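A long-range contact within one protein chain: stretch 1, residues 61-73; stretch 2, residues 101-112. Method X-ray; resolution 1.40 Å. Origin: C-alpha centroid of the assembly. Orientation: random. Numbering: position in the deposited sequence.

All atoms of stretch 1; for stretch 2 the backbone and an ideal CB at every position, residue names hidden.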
# COMPACT_ATOMS: atom_id res chain seq x y z
N ASP A 61 17.61 9.61 5.21
CA ASP A 61 17.19 8.97 6.45
C ASP A 61 15.80 9.53 6.71
O ASP A 61 15.60 10.74 6.74
CB ASP A 61 18.10 9.32 7.63
CG ASP A 61 17.70 8.60 8.90
OD1 ASP A 61 18.10 7.43 9.08
OD2 ASP A 61 16.97 9.19 9.72
N LEU A 62 14.83 8.63 6.88
CA LEU A 62 13.44 9.01 7.10
C LEU A 62 13.20 10.14 8.09
O LEU A 62 12.29 10.94 7.89
CB LEU A 62 12.62 7.79 7.52
CG LEU A 62 12.45 6.67 6.49
CD1 LEU A 62 11.69 5.51 7.11
CD2 LEU A 62 11.71 7.21 5.27
N SER A 63 14.00 10.21 9.14
CA SER A 63 13.82 11.24 10.16
C SER A 63 14.46 12.60 9.88
O SER A 63 14.08 13.59 10.50
CB SER A 63 14.32 10.72 11.52
OG SER A 63 13.58 9.59 11.94
N ASN A 64 15.43 12.65 8.97
CA ASN A 64 16.10 13.91 8.67
C ASN A 64 15.57 14.58 7.40
O ASN A 64 15.91 14.18 6.29
CB ASN A 64 17.61 13.69 8.52
CG ASN A 64 18.36 14.97 8.20
OD1 ASN A 64 17.80 16.07 8.26
ND2 ASN A 64 19.64 14.84 7.86
N PRO A 65 14.72 15.61 7.56
CA PRO A 65 14.14 16.30 6.41
C PRO A 65 15.18 16.76 5.39
O PRO A 65 15.00 16.59 4.19
CB PRO A 65 13.41 17.48 7.05
CG PRO A 65 13.02 16.94 8.39
CD PRO A 65 14.26 16.21 8.83
N ASP A 66 16.28 17.34 5.87
CA ASP A 66 17.32 17.82 4.96
C ASP A 66 17.93 16.74 4.09
O ASP A 66 18.39 17.02 2.98
CB ASP A 66 18.43 18.52 5.74
CG ASP A 66 19.48 19.11 4.83
OD1 ASP A 66 19.17 20.08 4.10
OD2 ASP A 66 20.62 18.61 4.83
N SER A 67 17.95 15.50 4.57
CA SER A 67 18.53 14.41 3.80
C SER A 67 17.70 14.09 2.55
O SER A 67 18.13 13.32 1.69
CB SER A 67 18.67 13.14 4.65
OG SER A 67 17.42 12.49 4.84
N PHE A 68 16.51 14.68 2.46
CA PHE A 68 15.62 14.48 1.31
C PHE A 68 15.65 15.64 0.32
O PHE A 68 15.05 15.56 -0.75
CB PHE A 68 14.17 14.29 1.78
CG PHE A 68 13.90 12.95 2.40
CD1 PHE A 68 13.76 11.82 1.60
CD2 PHE A 68 13.79 12.82 3.78
CE1 PHE A 68 13.51 10.57 2.17
CE2 PHE A 68 13.55 11.58 4.36
CZ PHE A 68 13.40 10.46 3.56
N ALA A 69 16.32 16.73 0.69
CA ALA A 69 16.38 17.92 -0.16
C ALA A 69 16.74 17.64 -1.62
O ALA A 69 16.03 18.08 -2.53
CB ALA A 69 17.35 18.94 0.43
N ALA A 70 17.82 16.92 -1.85
CA ALA A 70 18.24 16.62 -3.21
C ALA A 70 17.27 15.68 -3.92
O ALA A 70 16.98 15.86 -5.11
CB ALA A 70 19.64 16.00 -3.20
N ALA A 71 16.75 14.70 -3.20
CA ALA A 71 15.82 13.73 -3.78
C ALA A 71 14.50 14.31 -4.25
O ALA A 71 13.89 13.78 -5.18
CB ALA A 71 15.56 12.61 -2.78
N ILE A 72 14.04 15.40 -3.64
CA ILE A 72 12.77 16.00 -4.04
C ILE A 72 12.93 17.25 -4.90
O ILE A 72 11.94 17.81 -5.37
CB ILE A 72 11.89 16.36 -2.82
CG1 ILE A 72 12.51 17.51 -2.03
CG2 ILE A 72 11.70 15.13 -1.93
CD1 ILE A 72 11.60 18.09 -0.96
N GLU A 73 14.17 17.68 -5.11
CA GLU A 73 14.43 18.86 -5.91
C GLU A 73 13.87 18.71 -7.32
O GLU A 73 14.14 17.72 -8.01
CB GLU A 73 15.93 19.13 -5.98
CG GLU A 73 16.31 20.33 -6.84
CD GLU A 73 15.83 21.64 -6.27
OE1 GLU A 73 15.93 22.67 -6.97
OE2 GLU A 73 15.35 21.65 -5.11
N UNK A 101 6.23 8.98 13.96
CA UNK A 101 5.86 10.30 13.47
C UNK A 101 6.98 10.93 12.64
O UNK A 101 6.73 11.52 11.59
CB UNK A 101 5.50 11.21 14.64
N UNK A 102 8.21 10.80 13.11
CA UNK A 102 9.36 11.36 12.41
C UNK A 102 9.55 10.73 11.03
O UNK A 102 9.88 11.43 10.07
CB UNK A 102 10.63 11.17 13.25
N UNK A 103 9.34 9.42 10.94
CA UNK A 103 9.50 8.73 9.67
C UNK A 103 8.42 9.09 8.66
O UNK A 103 8.66 9.14 7.46
CB UNK A 103 9.50 7.22 9.90
N UNK A 104 7.22 9.33 9.17
CA UNK A 104 6.11 9.70 8.30
C UNK A 104 6.27 11.14 7.83
O UNK A 104 5.98 11.45 6.67
CB UNK A 104 4.77 9.52 9.02
N UNK A 105 6.76 12.00 8.72
CA UNK A 105 6.91 13.42 8.41
C UNK A 105 8.22 13.90 7.80
O UNK A 105 8.25 14.99 7.24
CB UNK A 105 6.69 14.21 9.70
N UNK A 106 9.29 13.12 7.91
CA UNK A 106 10.58 13.54 7.39
C UNK A 106 10.56 14.17 6.00
O UNK A 106 10.90 15.35 5.83
CB UNK A 106 11.52 12.33 7.37
N UNK A 107 10.17 13.39 5.01
CA UNK A 107 10.14 13.89 3.65
C UNK A 107 9.03 14.92 3.43
O UNK A 107 9.12 15.77 2.55
CB UNK A 107 9.97 12.72 2.68
N UNK A 108 7.97 14.87 4.25
CA UNK A 108 6.90 15.85 4.12
C UNK A 108 7.41 17.22 4.59
O UNK A 108 7.10 18.25 3.99
CB UNK A 108 5.67 15.42 4.92
N UNK A 109 8.20 17.23 5.66
CA UNK A 109 8.76 18.48 6.16
C UNK A 109 9.69 19.08 5.10
O UNK A 109 9.73 20.29 4.90
CB UNK A 109 9.51 18.25 7.47
N UNK A 110 10.41 18.21 4.40
CA UNK A 110 11.33 18.66 3.35
C UNK A 110 10.56 19.32 2.21
O UNK A 110 11.09 20.19 1.51
CB UNK A 110 12.16 17.49 2.82
N UNK A 111 9.31 18.91 2.03
CA UNK A 111 8.44 19.42 0.97
C UNK A 111 7.90 20.82 1.23
O UNK A 111 7.41 21.47 0.31
CB UNK A 111 7.26 18.46 0.77
N UNK A 112 7.99 21.29 2.47
CA UNK A 112 7.49 22.62 2.79
C UNK A 112 8.14 23.67 1.89
O UNK A 112 9.36 23.72 1.75
CB UNK A 112 7.75 22.95 4.26

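Stretch 2 is helical for nearly all its length, so any residue that tolerates helical angles is a candidate, and what stretch 1 places beside each CB must narrow the choice.

At position 101 nothing of stretch 1 lies within 5.5 Å of the ideal CB, so the contact sets no preference; the residue is Val 101.

At position 102 CA-to-CB points sideways, and the ideal CB lies 3.6 Å from Ser 63 OG. A small or polar residue would suit this hydroxyl. It is Asp 102, whose OD2 accepts a hydrogen bond from a water that also bonds Ser 63 OG, while a second water donates to both Asp 102 O and Ser 63 O.

Position 103 comes close to the turn: its CA is 4.7 Å from the CA of Leu 62, and an ideal CB would sit 3.9 Å from Leu 62 CD1. Glycine or alanine would fit. It is Gly 103, and its bare CA packs 3.9 Å from Leu 62 CB.

Positions 104 and 105 have no neighbour in stretch 1 near their CB atoms and are unconstrained here; they are Ala 104 and Leu 105, the latter with a side chain whose end leads away.

Position 106 allows one answer. An ideal CB would fall 1.7 Å from Leu 62 O, a clash that excludes every side chain. Gly 106 lets the backbones meet: its CA approaches Leu 62 O at 3.2 Å in a nearly straight CA-H...O contact, and its O lies 3.4 Å from Pro 65 CA.

At position 107 the ideal CB is 3.9 Å from Phe 68 CG, with Ile 72 CG2 farther off, an apolar setting for an aliphatic side chain. Ile 107 sets its CB over the ring face, 3.8 Å from the Phe 68 centroid, and its CD1 reaches Ile 72 CG2 at 3.9 Å. Its free N, at the helix kink, donates to a water that in turn donates to Leu 62 O and Gly 103 O.

Position 108 points away and could hold many residues; it is Leu 108.

Position 109 points toward Pro 65, so a side chain with an aliphatic base would suit. Lys 109 packs its CB 3.8 Å from Pro 65 CG.

At position 110 the ideal CB is already 3.3 Å from Pro 65 O, with Phe 68 CB and Ile 72 CD1 both at 3.9 Å. Such crowding favours a small residue, and Ala 110 adds a methyl that touches all three neighbours.

Position 111, 4.7 Å from Ile 72 CD1 at its ideal CB, is loosely constrained; it is Cys 111. Position 112 is free of stretch 1 and holds Val 112.

Stretch 2, residues 101-112: VDGALGILKACV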
# COMPACT_ATOMS: atom_id res chain seq x y z
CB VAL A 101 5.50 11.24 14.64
CG1 VAL A 101 5.21 12.64 14.12
CG2 VAL A 101 4.28 10.70 15.37
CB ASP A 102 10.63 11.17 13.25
CG ASP A 102 10.63 12.03 14.51
OD1 ASP A 102 9.53 12.39 14.98
OD2 ASP A 102 11.72 12.33 15.03
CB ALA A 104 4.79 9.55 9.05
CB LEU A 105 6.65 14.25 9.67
CG LEU A 105 5.27 14.12 10.33
CD1 LEU A 105 5.20 15.03 11.54
CD2 LEU A 105 4.18 14.47 9.33
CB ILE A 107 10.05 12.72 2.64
CG1 ILE A 107 10.19 13.26 1.21
CG2 ILE A 107 8.75 11.94 2.85
CD1 ILE A 107 10.36 12.17 0.17
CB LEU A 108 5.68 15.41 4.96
CG LEU A 108 4.45 16.33 4.93
CD1 LEU A 108 3.93 16.49 3.51
CD2 LEU A 108 3.37 15.73 5.82
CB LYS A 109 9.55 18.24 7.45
CG LYS A 109 8.67 17.94 8.66
CD LYS A 109 9.52 17.54 9.86
CE LYS A 109 8.66 17.27 11.08
NZ LYS A 109 9.48 16.81 12.23
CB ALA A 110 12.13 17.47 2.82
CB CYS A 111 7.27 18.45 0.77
SG CYS A 111 6.28 18.70 -0.72
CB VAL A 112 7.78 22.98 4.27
CG1 VAL A 112 7.38 24.43 4.55
CG2 VAL A 112 7.00 22.04 5.18
O HOH W 1 10.43 10.68 5.91
O HOH W 2 11.09 14.04 10.61
O HOH W 3 13.46 10.26 14.73
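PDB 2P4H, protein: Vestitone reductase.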